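Local coordinates for imelysin-like protein (Psychrobacter arcticus, PDB 3PF0) that is of unknown function but belongs to the imelysin-like M75 peptidase family and is regarded as a putative metalloendopeptidase, at residues D100-L105 with L260-A265; E172-A177 with A187-A192. All blocks are in the same frame, centred on the assembly; numbering follows the deposited sequence.

Interaction 1 (D100-L105 with L260-A265); sequences DQWLVL and LPAATA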
# COMPACT_ATOMS: atom_id res chain seq x y z
N ASP A 100 -1.76 14.69 10.06
CA ASP A 100 -0.52 13.96 10.30
C ASP A 100 -0.80 12.47 10.51
O ASP A 100 -0.09 11.65 9.94
CB ASP A 100 0.22 14.53 11.52
CG ASP A 100 0.80 15.92 11.30
OD1 ASP A 100 0.78 16.40 10.14
OD2 ASP A 100 1.23 16.54 12.30
N GLN A 101 -1.84 12.14 11.31
CA GLN A 101 -2.23 10.76 11.59
C GLN A 101 -2.82 10.10 10.32
O GLN A 101 -2.60 8.91 10.11
CB GLN A 101 -3.20 10.69 12.78
CG GLN A 101 -3.54 9.27 13.28
CD GLN A 101 -2.35 8.33 13.39
OE1 GLN A 101 -1.24 8.70 13.77
NE2 GLN A 101 -2.57 7.07 13.07
N TRP A 102 -3.49 10.87 9.45
CA TRP A 102 -3.99 10.31 8.19
C TRP A 102 -2.80 9.78 7.37
O TRP A 102 -2.88 8.68 6.84
CB TRP A 102 -4.82 11.33 7.38
CG TRP A 102 -5.13 10.85 5.99
CD1 TRP A 102 -6.16 10.02 5.61
CD2 TRP A 102 -4.30 11.00 4.83
NE1 TRP A 102 -6.04 9.71 4.28
CE2 TRP A 102 -4.89 10.27 3.78
CE3 TRP A 102 -3.10 11.70 4.57
CZ2 TRP A 102 -4.34 10.22 2.50
CZ3 TRP A 102 -2.55 11.64 3.30
CH2 TRP A 102 -3.18 10.94 2.27
N LEU A 103 -1.68 10.57 7.29
CA LEU A 103 -0.48 10.19 6.54
C LEU A 103 0.15 8.91 7.09
O LEU A 103 0.55 8.06 6.30
CB LEU A 103 0.56 11.34 6.51
CG LEU A 103 1.87 11.12 5.70
CD1 LEU A 103 1.59 10.63 4.27
CD2 LEU A 103 2.72 12.39 5.68
N VAL A 104 0.24 8.78 8.45
CA VAL A 104 0.77 7.58 9.14
C VAL A 104 -0.06 6.36 8.67
O VAL A 104 0.52 5.33 8.29
CB VAL A 104 0.77 7.74 10.69
CG1 VAL A 104 1.18 6.45 11.40
CG2 VAL A 104 1.66 8.91 11.14
N LEU A 105 -1.40 6.50 8.65
CA LEU A 105 -2.33 5.48 8.18
C LEU A 105 -2.16 5.19 6.68
O LEU A 105 -2.19 4.02 6.28
CB LEU A 105 -3.79 5.88 8.50
CG LEU A 105 -4.91 5.13 7.75
CD1 LEU A 105 -4.95 3.64 8.12
CD2 LEU A 105 -6.23 5.79 7.99
N LEU A 260 -1.01 11.24 -8.59
CA LEU A 260 -0.04 10.64 -7.69
C LEU A 260 -0.76 10.17 -6.43
O LEU A 260 -1.75 10.81 -6.05
CB LEU A 260 1.02 11.68 -7.30
CG LEU A 260 2.18 11.92 -8.23
CD1 LEU A 260 2.68 13.30 -8.05
CD2 LEU A 260 3.32 10.98 -7.94
N PRO A 261 -0.29 9.14 -5.71
CA PRO A 261 -0.94 8.83 -4.42
C PRO A 261 -0.75 10.03 -3.47
O PRO A 261 0.25 10.74 -3.60
CB PRO A 261 -0.21 7.56 -3.95
CG PRO A 261 1.09 7.58 -4.64
CD PRO A 261 0.90 8.29 -5.94
N ALA A 262 -1.75 10.32 -2.60
CA ALA A 262 -1.77 11.47 -1.67
C ALA A 262 -1.54 12.82 -2.41
O ALA A 262 -0.82 13.69 -1.91
CB ALA A 262 -0.74 11.29 -0.55
N ALA A 263 -2.20 12.99 -3.58
CA ALA A 263 -2.11 14.19 -4.40
C ALA A 263 -2.66 15.43 -3.70
O ALA A 263 -2.06 16.50 -3.82
CB ALA A 263 -2.83 13.98 -5.73
N THR A 264 -3.81 15.31 -3.01
CA THR A 264 -4.46 16.43 -2.32
C THR A 264 -3.62 16.85 -1.11
O THR A 264 -3.43 18.05 -0.89
CB THR A 264 -5.90 16.05 -1.95
OG1 THR A 264 -6.59 15.65 -3.13
CG2 THR A 264 -6.65 17.20 -1.30
N ALA A 265 -3.11 15.87 -0.35
CA ALA A 265 -2.26 16.09 0.83
C ALA A 265 -0.87 16.60 0.43
O ALA A 265 -0.19 17.25 1.23
CB ALA A 265 -2.13 14.79 1.62

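Interaction 2 (E172-A177 with A187-A192); sequences EEALYA and AYVMSA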
# COMPACT_ATOMS: atom_id res chain seq x y z
N GLU A 172 -8.76 11.72 3.12
CA GLU A 172 -7.82 12.71 2.65
C GLU A 172 -8.54 13.96 2.17
O GLU A 172 -8.17 15.08 2.54
CB GLU A 172 -6.98 12.13 1.51
CG GLU A 172 -5.93 13.10 0.99
CD GLU A 172 -5.20 12.67 -0.26
OE1 GLU A 172 -5.60 11.66 -0.88
OE2 GLU A 172 -4.21 13.34 -0.62
N GLU A 173 -9.58 13.74 1.36
CA GLU A 173 -10.41 14.78 0.78
C GLU A 173 -11.13 15.56 1.87
O GLU A 173 -11.13 16.79 1.81
CB GLU A 173 -11.41 14.16 -0.22
CG GLU A 173 -12.21 15.18 -1.03
CD GLU A 173 -11.40 16.27 -1.71
OE1 GLU A 173 -10.68 15.95 -2.69
OE2 GLU A 173 -11.46 17.43 -1.26
N ALA A 174 -11.74 14.87 2.85
CA ALA A 174 -12.47 15.54 3.93
C ALA A 174 -11.53 16.35 4.85
O ALA A 174 -11.91 17.45 5.27
CB ALA A 174 -13.24 14.53 4.75
N LEU A 175 -10.31 15.84 5.11
CA LEU A 175 -9.33 16.54 5.98
C LEU A 175 -8.62 17.72 5.28
O LEU A 175 -8.19 18.66 5.95
CB LEU A 175 -8.30 15.56 6.55
CG LEU A 175 -8.85 14.57 7.57
CD1 LEU A 175 -7.88 13.44 7.82
CD2 LEU A 175 -9.24 15.25 8.88
N TYR A 176 -8.52 17.68 3.94
CA TYR A 176 -7.83 18.73 3.18
C TYR A 176 -8.75 19.67 2.39
O TYR A 176 -8.24 20.57 1.72
CB TYR A 176 -6.82 18.10 2.24
CG TYR A 176 -5.54 17.74 2.95
CD1 TYR A 176 -5.39 16.52 3.59
CD2 TYR A 176 -4.48 18.65 3.03
CE1 TYR A 176 -4.23 16.20 4.29
CE2 TYR A 176 -3.31 18.33 3.70
CZ TYR A 176 -3.19 17.11 4.33
OH TYR A 176 -2.03 16.81 4.99
N ALA A 177 -10.09 19.50 2.49
CA ALA A 177 -11.07 20.34 1.79
C ALA A 177 -11.02 21.79 2.25
O ALA A 177 -11.20 22.69 1.43
CB ALA A 177 -12.48 19.80 2.00
N ALA A 187 -18.37 14.37 11.55
CA ALA A 187 -19.14 13.13 11.57
C ALA A 187 -18.65 12.20 10.47
O ALA A 187 -18.62 10.99 10.68
CB ALA A 187 -20.64 13.41 11.41
N TYR A 188 -18.26 12.76 9.31
CA TYR A 188 -17.75 11.98 8.18
C TYR A 188 -16.39 11.36 8.51
O TYR A 188 -16.17 10.20 8.18
CB TYR A 188 -17.64 12.83 6.88
CG TYR A 188 -16.93 12.07 5.77
CD1 TYR A 188 -17.64 11.22 4.92
CD2 TYR A 188 -15.54 12.11 5.64
CE1 TYR A 188 -16.98 10.45 3.96
CE2 TYR A 188 -14.87 11.34 4.69
CZ TYR A 188 -15.60 10.52 3.84
OH TYR A 188 -14.94 9.76 2.91
N VAL A 189 -15.46 12.14 9.09
CA VAL A 189 -14.09 11.70 9.39
C VAL A 189 -14.14 10.56 10.41
O VAL A 189 -13.42 9.57 10.25
CB VAL A 189 -13.19 12.89 9.83
CG1 VAL A 189 -11.86 12.42 10.42
CG2 VAL A 189 -12.95 13.86 8.66
N MSE A 190 -15.05 10.67 11.40
CA MSE A 190 -15.25 9.63 12.41
C MSE A 190 -15.87 8.38 11.78
O MSE A 190 -15.39 7.28 12.05
CB MSE A 190 -16.14 10.14 13.54
CG MSE A 190 -15.44 11.12 14.47
SE MSE A 190 -16.71 11.91 15.70
CE MSE A 190 -17.18 10.32 16.76
N SER A 191 -16.89 8.56 10.91
CA SER A 191 -17.57 7.45 10.22
C SER A 191 -16.64 6.72 9.27
O SER A 191 -16.60 5.49 9.29
CB SER A 191 -18.78 7.95 9.44
OG SER A 191 -19.77 8.43 10.33
N ALA A 192 -15.88 7.46 8.43
CA ALA A 192 -14.98 6.85 7.46
C ALA A 192 -13.81 6.14 8.11
O ALA A 192 -13.51 5.03 7.70
CB ALA A 192 -14.49 7.88 6.45

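Interaction 1 (D100-L105 with L260-A265)
W102 reaches out from helix 92-112 and sets the far end of its indole against the methyl groups of A262 and A265. These two alanines lie in the loop between helices 225-250 and 268-283. The loop makes a type II beta turn from L260 to A263, with P261 and A262 in the two central positions; A262 takes up the positive phi that this turn demands (phi 54°). Beyond the turn the chain adopts helical angles through A265. A262 and A265 both direct their methyls toward the tryptophan, and the CB atoms of A262 and A265 come to lie 4.3 Å apart. The indole spans the gap to the loop because W102 holds CG anti to its backbone N (chi1 170°), which sends the six-membered ring outward from the helix. The side-chain touches all fall on that ring and are apolar. The polar end of the indole is engaged elsewhere: NE1 donates to the carbonyl oxygen of I168, near the start of helix 167-176. E172 and L175 of that same helix also pack on W102, and E172 accepts a hydrogen bond from the backbone N of A265, so the loop is gripped beside its apolar contact as well. On the indole, A262 CB lies at the ring edge in the plane, 3.7 Å from W102 CH2. A265 CB approaches obliquely, 3.6 Å from W102 CZ3, and its second nearest ring atom is W102 CH2, at 4.0 Å.

Interaction 2 (E172-A177 with A187-A192)
A174 and V189 sit opposite each other on two neighbouring helices, their CA atoms 6.9 Å apart, and Y188 and L175 complete the buried apolar patch. From its CB, which starts toward the facing helix, Y188 carries CG anti to the backbone N (chi1 172°), and this swings the phenol along the flank of A174. CD2 makes the closest touch, 3.5 Å from A174 CB, and CE2 follows at 3.6 Å from the same methyl, which meets the ring obliquely. One ring face is occupied from within its own helix by A192 CB, 3.8 Å above the plane and displaced toward the rim. At the tip, OH is hydrogen-bonded to the carbonyl oxygen of V165, so the buried hydroxyl is satisfied, while V143, L146 and I147 of helix 138-149 pack against the same side chain. V189 contributes both its branches. Its CG2 is shared, lying 4.0 Å from A174 CB and equally far from L175 CD2, and CG1 adds a looser touch to that leucine. The leucine and valine side chains cross at about a right angle; L175 leaves its helix beside the interface, and its tip bends back to reach V189. L175 also packs on L95, L98 and W102 of helix 92-112. A174 is the small residue at the centre; the axes of segments 172-176 and 187-192 come within 9.9 Å and run roughly antiparallel, at 153°. Helices 167-176 and 183-214, joined by a short connection, thus form an alpha-alpha hairpin in the all-helical imelysin-like fold.

From the N terminus, the chain first passes through 100-105 on helix 92-112, the first half of interaction 1. It then runs on to helix 167-176 and turns back into helix 183-214, where interaction 2 closes a short loop of nine intervening residues. Only after helix 225-250 does 260-265 return to helix 92-112, closing a loop of 154 residues that contains the whole of interaction 2. The contacts are therefore nested, not crossed. They lie about 12 Å apart, centre to centre, and E172, on the first helix of interaction 2, reaches both W102 and the 260-265 loop. Helix 167-176 thereby links the late loop, helix 92-112 and helix 183-214.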